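Local coordinates for protein glycoside hydrolase family 31 (Kribbella flavida DSM 17836, PDB 5X3I) that hydrolyses alpha-1,3-glucosidic linkages in a cyclic tetrasaccharide derived from starch, releasing isomaltose inside the cell, at residues L682-L687 with T692-Y697; W703-T708 with V717-P722; Q542-S547 with L580-A585; P657-H662 with E667-P672. The protein carries 1 engineered substitution. All coordinates share one frame; numbering follows the deposited sequence.

From the N terminus, contact 3 comes first and spans a helix–strand–helix stretch of the TIM barrel, bringing 542-547 beside 580-585. Contact 4 then closes the loop between strands 655-656 and 675-677, contact 1 the short connection from strand 681-683 to strand 693-698, and contact 2 the stretch from strand 703-705 to strand 715-720. The four follow in series, with no nesting or crossing. Strands 693-698 and 715-720 pair, joining contacts 1 and 2, while Tyr697 of contact 1 lies against His671 of contact 4. Arg581 of contact 3 touches Val686 and gives a hydrogen bond to the Val721 carbonyl, fastening the barrel to the C-terminal domain.

Contact 1. Residues L682-L687 with T692-Y697; sequences LINPVL and TTWTTY
Asn684, Val686 and Trp694 carry a buried contact between two layers of the C-terminal beta domain of this family 31 glycoside hydrolase. Segment 682-687 begins on the end of strand 681-683, which belongs to the domain's larger antiparallel sheet, whereas 693-697 lies in a strand paired with strand 715-720. Side chains bridge the gap: the closest pair of CA atoms, those of Asn684 and Thr696, is 6.5 Å apart. Asn684 has CG anti to its N (chi1 -171°), which sends the amide across to the second strand. There ND2 gives a nearly straight bond to Thr696 OG1 (2.7 Å, 170°), with the hydroxyl oxygen lying close to the amide plane. The same nitrogen makes a weak, bent bond to the Thr695 carbonyl oxygen, while OD1 accepts a weak bond from Trp694 NE1 at 3.3 Å. Because the amide is held at both its oxygen and its nitrogen, its flip is probably fixed. The amide is turned obliquely to the indole, so the two groups are not stacked. Beside the amide, Leu682 CD2 packs on Thr696 CG2 at 3.6 Å. Farther along, Val686 slides past Trp694, and the valine in turn touches Arg581 of helix 576-586. The methyl CG1 of Val686 makes a CH-pi contact, 4.0 Å from the centroid of the Trp694 six-membered ring and only 11° off its normal.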
loop_
_atom_site.group_PDB
_atom_site.type_symbol
_atom_site.label_atom_id
_atom_site.label_comp_id
_atom_site.label_asym_id
_atom_site.label_seq_id
_atom_site.Cartn_x
_atom_site.Cartn_y
_atom_site.Cartn_z
ATOM N N LEU A 682 -4.215 23.729 -12.010
ATOM C CA LEU A 682 -2.835 23.301 -11.859
ATOM C C LEU A 682 -2.344 23.637 -10.460
ATOM O O LEU A 682 -2.422 24.780 -10.009
ATOM C CB LEU A 682 -1.947 23.948 -12.929
ATOM C CG LEU A 682 -0.517 23.421 -13.071
ATOM C CD1 LEU A 682 -0.036 23.598 -14.488
ATOM C CD2 LEU A 682 0.412 24.138 -12.127
ATOM N N ILE A 683 -1.842 22.623 -9.776
ATOM C CA ILE A 683 -1.410 22.756 -8.395
ATOM C C ILE A 683 0.108 22.657 -8.294
ATOM O O ILE A 683 0.720 21.861 -8.993
ATOM C CB ILE A 683 -2.042 21.666 -7.511
ATOM C CG1 ILE A 683 -3.507 21.429 -7.893
ATOM C CG2 ILE A 683 -1.871 22.002 -6.046
ATOM C CD1 ILE A 683 -4.391 22.658 -7.776
ATOM N N ASN A 684 0.704 23.459 -7.420
ATOM C CA ASN A 684 2.137 23.389 -7.171
ATOM C C ASN A 684 2.476 23.485 -5.691
ATOM O O ASN A 684 2.813 24.558 -5.199
ATOM C CB ASN A 684 2.866 24.493 -7.942
ATOM C CG ASN A 684 4.376 24.335 -7.898
ATOM O OD1 ASN A 684 4.889 23.292 -7.509
ATOM N ND2 ASN A 684 5.092 25.379 -8.297
ATOM N N PRO A 685 2.410 22.352 -4.984
ATOM C CA PRO A 685 2.609 22.268 -3.542
ATOM C C PRO A 685 3.895 22.940 -3.107
ATOM O O PRO A 685 4.885 22.857 -3.833
ATOM C CB PRO A 685 2.681 20.763 -3.288
ATOM C CG PRO A 685 1.903 20.171 -4.394
ATOM C CD PRO A 685 2.165 21.029 -5.577
ATOM N N VAL A 686 3.906 23.571 -1.941
ATOM C CA VAL A 686 5.149 24.147 -1.478
ATOM C C VAL A 686 5.826 23.110 -0.593
ATOM O O VAL A 686 5.394 22.826 0.518
ATOM C CB VAL A 686 4.916 25.456 -0.722
ATOM C CG1 VAL A 686 6.238 26.065 -0.304
ATOM C CG2 VAL A 686 4.152 26.419 -1.593
ATOM N N LEU A 687 6.892 22.538 -1.140
ATOM C CA LEU A 687 7.562 21.366 -0.580
ATOM C C LEU A 687 8.832 21.626 0.230
ATOM O O LEU A 687 9.550 20.688 0.561
ATOM C CB LEU A 687 7.851 20.378 -1.703
ATOM C CG LEU A 687 6.545 19.895 -2.330
ATOM C CD1 LEU A 687 6.807 19.054 -3.541
ATOM C CD2 LEU A 687 5.720 19.121 -1.317
ATOM N N THR A 692 9.578 31.891 0.797
ATOM C CA THR A 692 8.689 33.044 0.676
ATOM C C THR A 692 8.158 33.267 -0.737
ATOM O O THR A 692 7.213 34.020 -0.942
ATOM C CB THR A 692 9.402 34.315 1.122
ATOM O OG1 THR A 692 10.509 34.559 0.245
ATOM C CG2 THR A 692 9.916 34.153 2.535
ATOM N N THR A 693 8.745 32.577 -1.706
ATOM C CA THR A 693 8.303 32.674 -3.088
ATOM C C THR A 693 8.359 31.280 -3.672
ATOM O O THR A 693 9.042 30.418 -3.147
ATOM C CB THR A 693 9.171 33.630 -3.942
ATOM O OG1 THR A 693 10.506 33.117 -4.036
ATOM C CG2 THR A 693 9.198 35.033 -3.352
ATOM N N TRP A 694 7.624 31.050 -4.744
ATOM C CA TRP A 694 7.567 29.724 -5.333
ATOM C C TRP A 694 7.377 29.876 -6.824
ATOM O O TRP A 694 6.635 30.744 -7.268
ATOM C CB TRP A 694 6.433 28.907 -4.706
ATOM C CG TRP A 694 6.591 27.403 -4.747
ATOM C CD1 TRP A 694 5.766 26.515 -5.367
ATOM C CD2 TRP A 694 7.613 26.620 -4.115
ATOM N NE1 TRP A 694 6.208 25.235 -5.170
ATOM C CE2 TRP A 694 7.342 25.271 -4.404
ATOM C CE3 TRP A 694 8.735 26.931 -3.343
ATOM C CZ2 TRP A 694 8.154 24.234 -3.954
ATOM C CZ3 TRP A 694 9.535 25.899 -2.890
ATOM C CH2 TRP A 694 9.241 24.567 -3.198
ATOM N N THR A 695 8.040 29.030 -7.599
ATOM C CA THR A 695 7.966 29.140 -9.044
ATOM C C THR A 695 7.256 27.951 -9.655
ATOM O O THR A 695 7.567 26.803 -9.350
ATOM C CB THR A 695 9.362 29.279 -9.659
ATOM O OG1 THR A 695 9.973 30.468 -9.148
ATOM C CG2 THR A 695 9.260 29.379 -11.167
ATOM N N THR A 696 6.302 28.250 -10.528
ATOM C CA THR A 696 5.458 27.253 -11.157
ATOM C C THR A 696 5.650 27.292 -12.665
ATOM O O THR A 696 5.769 28.364 -13.243
ATOM C CB THR A 696 3.967 27.493 -10.817
ATOM O OG1 THR A 696 3.788 27.477 -9.398
ATOM C CG2 THR A 696 3.093 26.442 -11.448
ATOM N N TYR A 697 5.692 26.131 -13.303
ATOM C CA TYR A 697 5.764 26.104 -14.752
ATOM C C TYR A 697 4.395 25.827 -15.334
ATOM O O TYR A 697 3.836 24.745 -15.165
ATOM C CB TYR A 697 6.770 25.060 -15.256
ATOM C CG TYR A 697 6.716 24.885 -16.760
ATOM C CD1 TYR A 697 7.282 25.826 -17.609
ATOM C CD2 TYR A 697 6.082 23.796 -17.331
ATOM C CE1 TYR A 697 7.220 25.683 -18.982
ATOM C CE2 TYR A 697 6.019 23.644 -18.702
ATOM C CZ TYR A 697 6.594 24.593 -19.522
ATOM O OH TYR A 697 6.532 24.441 -20.887
#

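Contact 2. Residues W703-T708 with V717-P722; sequences WIDVWT and VTRDVP
Arg719 reaches from strand 715-720 to the end of strand 703-705, where Asp705, Trp707 and Thr708 receive it. At CB the chain sets CG between the backbone N and the carbonyl carbon (chi1 57°), and a bend at chi3 brings NE round to Asp720 O while the guanidinium reaches across to 703-708. The methylene CD passes on the side of the Asp705 carboxylate. Next comes NE, which gives a hydrogen bond to the backbone oxygen of the following residue, Asp720 O, at 3.1 Å and tilted from the guanidinium plane. Trp707 CD1 then lies over one face of the group, 4.1 Å from CZ, with the indole and guanidinium planes steeply inclined at 69°. Trp707 is placed by an Asx turn that ends the strand: Asp705 OD1 accepts from Trp707 N at 3.1 Å. Strand 703-705 belongs to the larger antiparallel sheet of the C-terminal beta domain, strand 715-720 to the two-stranded one; the Trp707 NE1 hydrogen bond goes to Val726 O. At the tip, NH2 points to Asp705 OD2 in a salt bridge that links two strands of different sheets; the atoms are modelled too close together for the exact geometry to be trusted. Thr708 CG2 stands near the guanidinium plane, on the NH2 side.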
loop_
_atom_site.group_PDB
_atom_site.type_symbol
_atom_site.label_atom_id
_atom_site.label_comp_id
_atom_site.label_asym_id
_atom_site.label_seq_id
_atom_site.Cartn_x
_atom_site.Cartn_y
_atom_site.Cartn_z
ATOM N N TRP A 703 -3.857 31.084 -18.544
ATOM C CA TRP A 703 -3.985 30.799 -17.128
ATOM C C TRP A 703 -4.389 31.999 -16.286
ATOM O O TRP A 703 -4.097 33.149 -16.615
ATOM C CB TRP A 703 -2.670 30.233 -16.598
ATOM C CG TRP A 703 -2.286 28.961 -17.266
ATOM C CD1 TRP A 703 -1.473 28.819 -18.352
ATOM C CD2 TRP A 703 -2.712 27.643 -16.909
ATOM N NE1 TRP A 703 -1.364 27.497 -18.691
ATOM C CE2 TRP A 703 -2.115 26.753 -17.820
ATOM C CE3 TRP A 703 -3.542 27.129 -15.908
ATOM C CZ2 TRP A 703 -2.318 25.380 -17.759
ATOM C CZ3 TRP A 703 -3.741 25.769 -15.849
ATOM C CH2 TRP A 703 -3.132 24.908 -16.768
ATOM N N ILE A 704 -5.052 31.701 -15.177
ATOM C CA ILE A 704 -5.439 32.701 -14.203
ATOM C C ILE A 704 -4.986 32.289 -12.814
ATOM O O ILE A 704 -5.198 31.147 -12.403
ATOM C CB ILE A 704 -6.956 32.921 -14.229
ATOM C CG1 ILE A 704 -7.305 33.860 -15.384
ATOM C CG2 ILE A 704 -7.451 33.480 -12.901
ATOM C CD1 ILE A 704 -8.755 33.904 -15.714
ATOM N N ASP A 705 -4.334 33.207 -12.110
ATOM C CA ASP A 705 -3.962 32.986 -10.723
ATOM C C ASP A 705 -5.242 33.030 -9.886
ATOM O O ASP A 705 -5.917 34.053 -9.849
ATOM C CB ASP A 705 -2.960 34.057 -10.274
ATOM C CG ASP A 705 -2.457 33.857 -8.855
ATOM O OD1 ASP A 705 -3.113 33.169 -8.046
ATOM O OD2 ASP A 705 -1.385 34.408 -8.537
ATOM N N VAL A 706 -5.540 31.952 -9.165
ATOM C CA VAL A 706 -6.860 31.835 -8.542
ATOM C C VAL A 706 -6.999 32.737 -7.327
ATOM O O VAL A 706 -8.106 33.033 -6.906
ATOM C CB VAL A 706 -7.188 30.388 -8.108
ATOM C CG1 VAL A 706 -7.115 29.440 -9.292
ATOM C CG2 VAL A 706 -6.272 29.949 -6.991
ATOM N N TRP A 707 -5.878 33.147 -6.750
ATOM C CA TRP A 707 -5.917 33.994 -5.577
ATOM C C TRP A 707 -6.152 35.469 -5.903
ATOM O O TRP A 707 -6.770 36.180 -5.129
ATOM C CB TRP A 707 -4.631 33.832 -4.775
ATOM C CG TRP A 707 -4.324 32.406 -4.493
ATOM C CD1 TRP A 707 -3.225 31.710 -4.896
ATOM C CD2 TRP A 707 -5.145 31.482 -3.776
ATOM N NE1 TRP A 707 -3.303 30.413 -4.464
ATOM C CE2 TRP A 707 -4.471 30.246 -3.771
ATOM C CE3 TRP A 707 -6.382 31.581 -3.129
ATOM C CZ2 TRP A 707 -4.990 29.119 -3.151
ATOM C CZ3 TRP A 707 -6.896 30.459 -2.512
ATOM C CH2 TRP A 707 -6.201 29.244 -2.523
ATOM N N THR A 708 -5.569 35.956 -6.987
ATOM C CA THR A 708 -5.847 37.323 -7.422
ATOM C C THR A 708 -6.840 37.490 -8.567
ATOM O O THR A 708 -7.246 38.604 -8.879
ATOM C CB THR A 708 -4.554 37.984 -7.851
ATOM O OG1 THR A 708 -4.049 37.275 -8.982
ATOM C CG2 THR A 708 -3.542 37.915 -6.720
ATOM N N VAL A 717 6.329 31.043 -13.676
ATOM C CA VAL A 717 5.681 32.107 -12.926
ATOM C C VAL A 717 6.089 32.037 -11.475
ATOM O O VAL A 717 6.009 30.980 -10.859
ATOM C CB VAL A 717 4.154 32.016 -12.996
ATOM C CG1 VAL A 717 3.526 33.288 -12.431
ATOM C CG2 VAL A 717 3.705 31.774 -14.406
ATOM N N THR A 718 6.508 33.165 -10.921
ATOM C CA THR A 718 6.865 33.223 -9.518
ATOM C C THR A 718 5.874 34.103 -8.764
ATOM O O THR A 718 5.520 35.176 -9.231
ATOM C CB THR A 718 8.292 33.760 -9.336
ATOM O OG1 THR A 718 9.210 32.871 -9.976
ATOM C CG2 THR A 718 8.641 33.867 -7.872
ATOM N N ARG A 719 5.406 33.633 -7.614
ATOM C CA ARG A 719 4.532 34.437 -6.775
ATOM C C ARG A 719 4.902 34.250 -5.318
ATOM O O ARG A 719 5.639 33.329 -4.978
ATOM C CB ARG A 719 3.063 34.080 -7.004
ATOM C CG ARG A 719 2.706 32.619 -6.777
ATOM C CD ARG A 719 1.216 32.459 -6.517
ATOM N NE ARG A 719 0.840 33.204 -5.324
ATOM C CZ ARG A 719 -0.002 34.227 -5.302
ATOM N NH1 ARG A 719 -0.247 34.836 -4.158
ATOM N NH2 ARG A 719 -0.607 34.632 -6.407
ATOM N N ASP A 720 4.399 35.127 -4.457
ATOM C CA ASP A 720 4.638 34.995 -3.027
ATOM C C ASP A 720 3.874 33.812 -2.452
ATOM O O ASP A 720 2.769 33.508 -2.888
ATOM C CB ASP A 720 4.240 36.268 -2.289
ATOM C CG ASP A 720 5.088 37.448 -2.682
ATOM O OD1 ASP A 720 6.167 37.227 -3.257
ATOM O OD2 ASP A 720 4.678 38.591 -2.415
ATOM N N VAL A 721 4.465 33.150 -1.467
ATOM C CA VAL A 721 3.776 32.054 -0.810
ATOM C C VAL A 721 3.756 32.194 0.708
ATOM O O VAL A 721 4.426 31.457 1.420
ATOM C CB VAL A 721 4.392 30.698 -1.198
ATOM C CG1 VAL A 721 3.911 30.293 -2.574
ATOM C CG2 VAL A 721 5.917 30.759 -1.156
ATOM N N PRO A 722 2.944 33.132 1.215
ATOM C CA PRO A 722 2.655 33.133 2.649
ATOM C C PRO A 722 1.889 31.857 2.976
ATOM O O PRO A 722 1.421 31.210 2.053
ATOM C CB PRO A 722 1.792 34.376 2.834
ATOM C CG PRO A 722 1.117 34.541 1.517
ATOM C CD PRO A 722 2.141 34.133 0.496
#

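Contact 3. Residues Q542-S547 with L580-A585; sequences QAFRSS and LRAAAA. With SO4 (sulfate ion), chain F; SO4 (sulfate ion), chain E.
Segments 542-547 and 580-585, of helices 541-556 and 576-586, run almost parallel, their axes 13° apart and 11.3 Å from each other, with Phe544 and Ala582 the nearest pair of residues. Phe544 fills the gap. With CG anti to its N (chi1 -175°), the ring points at the second helix, and CZ reaches Ala582 CA at 3.6 Å. Ala585 CB meets the ring edge in its plane, 4.0 Å from CZ, while Ala582 CB lies over a face. Arg581 adds its CB, 3.9 Å from Phe544 CE2. On another side of the first helix, Arg545 holds a sulfate, probably from the crystallisation liquor, through NE to O2 (2.9 Å, 171°) and NH2 to O4, and NH1 makes a weak hydrogen bond to Leu687 O. A leucine in place of Arg545 would probably leave the sulfate without its charged partner and the Leu687 carbonyl without this weak bond. Among the barrel elements, the Trp564 ring of strand 562-565 meets that of Phe544, the planes near parallel, and helix 622-650 packs against Leu580.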
loop_
_atom_site.group_PDB
_atom_site.type_symbol
_atom_site.label_atom_id
_atom_site.label_comp_id
_atom_site.label_asym_id
_atom_site.label_seq_id
_atom_site.Cartn_x
_atom_site.Cartn_y
_atom_site.Cartn_z
ATOM N N GLN A 542 10.630 15.466 3.537
ATOM C CA GLN A 542 10.967 14.368 2.645
ATOM C C GLN A 542 9.765 13.439 2.432
ATOM O O GLN A 542 9.486 13.030 1.319
ATOM C CB GLN A 542 12.170 13.578 3.181
ATOM C CG GLN A 542 12.584 12.442 2.266
ATOM C CD GLN A 542 13.820 11.693 2.742
ATOM O OE1 GLN A 542 13.996 11.441 3.929
ATOM N NE2 GLN A 542 14.677 11.331 1.803
ATOM N N ALA A 543 9.050 13.122 3.502
ATOM C CA ALA A 543 7.859 12.279 3.392
ATOM C C ALA A 543 6.736 12.979 2.614
ATOM O O ALA A 543 6.011 12.345 1.861
ATOM C CB ALA A 543 7.376 11.873 4.764
ATOM N N PHE A 544 6.613 14.286 2.810
ATOM C CA PHE A 544 5.659 15.123 2.086
ATOM C C PHE A 544 5.914 14.968 0.586
ATOM O O PHE A 544 5.012 14.617 -0.180
ATOM C CB PHE A 544 5.802 16.577 2.569
ATOM C CG PHE A 544 4.794 17.567 1.995
ATOM C CD1 PHE A 544 3.792 17.188 1.120
ATOM C CD2 PHE A 544 4.890 18.916 2.343
ATOM C CE1 PHE A 544 2.898 18.128 0.607
ATOM C CE2 PHE A 544 3.999 19.855 1.835
ATOM C CZ PHE A 544 3.001 19.455 0.968
ATOM N N ARG A 545 7.155 15.196 0.169
ATOM C CA ARG A 545 7.504 15.071 -1.240
ATOM C C ARG A 545 7.267 13.652 -1.746
ATOM O O ARG A 545 6.688 13.468 -2.807
ATOM C CB ARG A 545 8.965 15.486 -1.480
ATOM C CG ARG A 545 9.237 16.948 -1.165
ATOM C CD ARG A 545 10.646 17.362 -1.587
ATOM N NE ARG A 545 11.670 16.853 -0.685
ATOM C CZ ARG A 545 12.167 17.534 0.337
ATOM N NH1 ARG A 545 11.737 18.759 0.586
ATOM N NH2 ARG A 545 13.108 16.996 1.104
ATOM N N SER A 546 7.700 12.652 -0.983
ATOM C CA SER A 546 7.480 11.264 -1.379
ATOM C C SER A 546 5.985 10.992 -1.568
ATOM O O SER A 546 5.576 10.274 -2.483
ATOM C CB SER A 546 8.050 10.301 -0.340
ATOM O OG SER A 546 9.464 10.359 -0.304
ATOM N N SER A 547 5.175 11.594 -0.710
ATOM C CA SER A 547 3.742 11.346 -0.745
ATOM C C SER A 547 3.091 11.924 -2.000
ATOM O O SER A 547 2.270 11.269 -2.621
ATOM C CB SER A 547 3.092 11.901 0.517
ATOM O OG SER A 547 3.527 11.175 1.653
ATOM N N LEU A 580 0.795 23.209 7.751
ATOM C CA LEU A 580 -0.004 24.091 6.901
ATOM C C LEU A 580 0.369 24.001 5.424
ATOM O O LEU A 580 -0.491 24.144 4.571
ATOM C CB LEU A 580 0.108 25.539 7.385
ATOM C CG LEU A 580 -0.625 25.785 8.708
ATOM C CD1 LEU A 580 -0.246 27.125 9.299
ATOM C CD2 LEU A 580 -2.137 25.686 8.505
ATOM N N ARG A 581 1.643 23.764 5.117
ATOM C CA ARG A 581 2.018 23.490 3.728
ATOM C C ARG A 581 1.344 22.198 3.271
ATOM O O ARG A 581 0.804 22.125 2.183
ATOM C CB ARG A 581 3.540 23.370 3.557
ATOM C CG ARG A 581 4.333 24.655 3.796
ATOM C CD ARG A 581 3.839 25.826 2.960
ATOM N NE ARG A 581 4.840 26.887 2.889
ATOM C CZ ARG A 581 4.604 28.115 2.449
ATOM N NH1 ARG A 581 3.389 28.456 2.050
ATOM N NH2 ARG A 581 5.580 29.010 2.420
ATOM N N ALA A 582 1.393 21.180 4.119
ATOM C CA ALA A 582 0.760 19.905 3.810
ATOM C C ALA A 582 -0.746 20.071 3.661
ATOM O O ALA A 582 -1.329 19.607 2.693
ATOM C CB ALA A 582 1.067 18.883 4.884
ATOM N N ALA A 583 -1.362 20.740 4.632
ATOM C CA ALA A 583 -2.809 20.926 4.627
ATOM C C ALA A 583 -3.268 21.662 3.373
ATOM O O ALA A 583 -4.251 21.274 2.755
ATOM C CB ALA A 583 -3.258 21.670 5.877
ATOM N N ALA A 584 -2.546 22.713 2.993
ATOM C CA ALA A 584 -2.933 23.504 1.833
ATOM C C ALA A 584 -2.889 22.697 0.544
ATOM O O ALA A 584 -3.827 22.739 -0.244
ATOM C CB ALA A 584 -2.060 24.728 1.708
ATOM N N ALA A 585 -1.806 21.953 0.331
ATOM C CA ALA A 585 -1.689 21.130 -0.864
ATOM C C ALA A 585 -2.738 20.026 -0.863
ATOM O O ALA A 585 -3.297 19.693 -1.894
ATOM C CB ALA A 585 -0.273 20.523 -0.976
HETATM S S SO4 F . 13.918 13.996 -1.358
HETATM O O1 SO4 F . 14.473 14.777 -2.456
HETATM O O2 SO4 F . 12.466 14.173 -1.335
HETATM O O3 SO4 F . 14.224 12.583 -1.557
HETATM O O4 SO4 F . 14.516 14.439 -0.103
HETATM S S SO4 E . 13.101 16.764 6.600
HETATM O O1 SO4 E . 11.932 17.328 7.279
HETATM O O2 SO4 E . 12.770 16.314 5.258
HETATM O O3 SO4 E . 14.119 17.803 6.523
HETATM O O4 SO4 E . 13.580 15.637 7.391
#

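Contact 4. Residues P657-H662 with E667-P672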
loop_
_atom_site.group_PDB
_atom_site.type_symbol
_atom_site.label_atom_id
_atom_site.label_comp_id
_atom_site.label_asym_id
_atom_site.label_seq_id
_atom_site.Cartn_x
_atom_site.Cartn_y
_atom_site.Cartn_z
ATOM N N PRO A 657 -0.364 14.100 -13.586
ATOM C CA PRO A 657 0.942 14.533 -14.089
ATOM C C PRO A 657 0.770 15.257 -15.419
ATOM O O PRO A 657 -0.100 14.897 -16.196
ATOM C CB PRO A 657 1.706 13.215 -14.267
ATOM C CG PRO A 657 1.076 12.283 -13.312
ATOM C CD PRO A 657 -0.385 12.658 -13.292
ATOM N N LEU A 658 1.579 16.269 -15.667
ATOM C CA LEU A 658 1.415 17.077 -16.865
ATOM C C LEU A 658 1.657 16.317 -18.172
ATOM O O LEU A 658 1.248 16.781 -19.228
ATOM C CB LEU A 658 2.329 18.299 -16.806
ATOM C CG LEU A 658 1.747 19.541 -16.131
ATOM C CD1 LEU A 658 1.552 19.310 -14.652
ATOM C CD2 LEU A 658 2.643 20.743 -16.360
ATOM N N PHE A 659 2.287 15.147 -18.116
ATOM C CA PHE A 659 2.604 14.453 -19.366
ATOM C C PHE A 659 1.357 13.883 -20.039
ATOM O O PHE A 659 1.394 13.530 -21.209
ATOM C CB PHE A 659 3.666 13.361 -19.149
ATOM C CG PHE A 659 3.167 12.100 -18.485
ATOM C CD1 PHE A 659 2.601 11.080 -19.226
ATOM C CD2 PHE A 659 3.341 11.905 -17.131
ATOM C CE1 PHE A 659 2.170 9.918 -18.620
ATOM C CE2 PHE A 659 2.913 10.742 -16.524
ATOM C CZ PHE A 659 2.331 9.749 -17.270
ATOM N N PHE A 660 0.241 13.828 -19.317
ATOM C CA PHE A 660 -0.995 13.338 -19.916
ATOM C C PHE A 660 -1.540 14.304 -20.950
ATOM O O PHE A 660 -1.963 13.905 -22.030
ATOM C CB PHE A 660 -2.060 13.076 -18.843
ATOM C CG PHE A 660 -1.905 11.751 -18.162
ATOM C CD1 PHE A 660 -2.574 10.640 -18.631
ATOM C CD2 PHE A 660 -1.064 11.612 -17.079
ATOM C CE1 PHE A 660 -2.419 9.421 -18.019
ATOM C CE2 PHE A 660 -0.899 10.392 -16.463
ATOM C CZ PHE A 660 -1.578 9.297 -16.929
ATOM N N ASP A 661 -1.497 15.586 -20.643
ATOM C CA ASP A 661 -2.005 16.589 -21.548
ATOM C C ASP A 661 -0.911 17.265 -22.369
ATOM O O ASP A 661 -1.197 17.916 -23.314
ATOM C CB ASP A 661 -2.814 17.648 -20.809
ATOM C CG ASP A 661 -4.037 17.081 -20.113
ATOM O OD1 ASP A 661 -4.752 16.322 -20.706
ATOM O OD2 ASP A 661 -4.236 17.407 -18.969
ATOM N N HIS A 662 0.329 17.131 -21.963
ATOM C CA HIS A 662 1.415 17.813 -22.619
ATOM C C HIS A 662 2.612 16.905 -22.897
ATOM O O HIS A 662 3.722 17.230 -22.567
ATOM C CB HIS A 662 1.834 18.988 -21.775
ATOM C CG HIS A 662 0.707 19.871 -21.361
ATOM N ND1 HIS A 662 0.181 20.835 -22.179
ATOM C CD2 HIS A 662 0.010 19.940 -20.209
ATOM C CE1 HIS A 662 -0.809 21.441 -21.558
ATOM N NE2 HIS A 662 -0.927 20.921 -20.361
ATOM N N GLU A 667 9.833 20.536 -20.869
ATOM C CA GLU A 667 10.037 21.265 -19.627
ATOM C C GLU A 667 9.280 20.666 -18.430
ATOM O O GLU A 667 9.690 20.839 -17.284
ATOM C CB GLU A 667 9.643 22.730 -19.814
ATOM C CG GLU A 667 9.851 23.597 -18.583
ATOM C CD GLU A 667 11.299 23.701 -18.158
ATOM O OE1 GLU A 667 12.185 23.342 -18.958
ATOM O OE2 GLU A 667 11.555 24.147 -17.018
ATOM N N ILE A 668 8.197 19.945 -18.697
ATOM C CA ILE A 668 7.367 19.413 -17.614
ATOM C C ILE A 668 8.153 18.524 -16.646
ATOM O O ILE A 668 7.867 18.497 -15.454
ATOM C CB ILE A 668 6.164 18.617 -18.164
ATOM C CG1 ILE A 668 6.627 17.338 -18.864
ATOM C CG2 ILE A 668 5.321 19.487 -19.084
ATOM C CD1 ILE A 668 5.551 16.645 -19.626
ATOM N N TRP A 669 9.170 17.836 -17.152
ATOM C CA TRP A 669 9.918 16.881 -16.349
ATOM C C TRP A 669 10.824 17.550 -15.334
ATOM O O TRP A 669 11.305 16.903 -14.415
ATOM C CB TRP A 669 10.729 15.958 -17.258
ATOM C CG TRP A 669 9.848 15.212 -18.188
ATOM C CD1 TRP A 669 9.745 15.382 -19.528
ATOM C CD2 TRP A 669 8.900 14.202 -17.835
ATOM N NE1 TRP A 669 8.807 14.528 -20.042
ATOM C CE2 TRP A 669 8.272 13.790 -19.022
ATOM C CE3 TRP A 669 8.524 13.604 -16.630
ATOM C CZ2 TRP A 669 7.291 12.806 -19.044
ATOM C CZ3 TRP A 669 7.547 12.623 -16.653
ATOM C CH2 TRP A 669 6.942 12.234 -17.852
ATOM N N ASN A 670 11.036 18.849 -15.488
ATOM C CA ASN A 670 11.802 19.612 -14.518
ATOM C C ASN A 670 10.939 20.050 -13.335
ATOM O O ASN A 670 11.423 20.672 -12.396
ATOM C CB ASN A 670 12.439 20.831 -15.186
ATOM C CG ASN A 670 13.491 20.446 -16.220
ATOM O OD1 ASN A 670 14.199 19.455 -16.063
ATOM N ND2 ASN A 670 13.588 21.232 -17.283
ATOM N N HIS A 671 9.653 19.715 -13.386
ATOM C CA HIS A 671 8.733 20.071 -12.306
ATOM C C HIS A 671 7.813 18.903 -11.961
ATOM O O HIS A 671 6.610 18.976 -12.181
ATOM C CB HIS A 671 7.913 21.296 -12.703
ATOM C CG HIS A 671 8.744 22.395 -13.275
ATOM N ND1 HIS A 671 9.403 23.312 -12.490
ATOM C CD2 HIS A 671 9.061 22.697 -14.555
ATOM C CE1 HIS A 671 10.077 24.144 -13.261
ATOM N NE2 HIS A 671 9.887 23.793 -14.518
ATOM N N PRO A 672 8.396 17.817 -11.433
ATOM C CA PRO A 672 7.707 16.543 -11.224
ATOM C C PRO A 672 6.641 16.576 -10.123
ATOM O O PRO A 672 5.845 15.654 -10.052
ATOM C CB PRO A 672 8.850 15.595 -10.847
ATOM C CG PRO A 672 9.830 16.474 -10.171
ATOM C CD PRO A 672 9.774 17.780 -10.911
#
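The carbonyl oxygen of Leu658 is gripped twice, by His662 N at 2.9 Å and more weakly by Asp661 N, and this turn presents Leu658, Phe659 and His662 to Ile668 of the 3-10 segment 667-670. Ile668 is the hub. Its CG1 stands between the backbone N and the carbonyl carbon (chi1 67°), which carries CD1 over the turn, 3.7 Å from Phe659 CA and 3.5 Å from His662 O. The other branch, CG2, packs on Leu658 CB at 3.9 Å. Cut back to alanine, Ile668 would probably open a gap between the two segments, leaving Phe659 and His662 without the packing of CD1 and Leu658 without that of CG2. Alongside, Trp669 CZ2 lies against Phe659 CB at 3.7 Å; the rings are 20° from parallel but slid so far apart that they barely overlap. The Glu667 carboxylate ties its own segment together, OE1 taking a bond from Asn670 ND2 and OE2 one from His671 NE2, both at angles well short of straight. The contact lies in the loop between strands 655-656 and 675-677 of the C-terminal domain. Phe659 and Trp669 both touch Val187 of strand 185-188, Trp669 makes a cation-pi contact with Arg185, and Phe659 also meets Ser556 at the end of barrel helix 541-556.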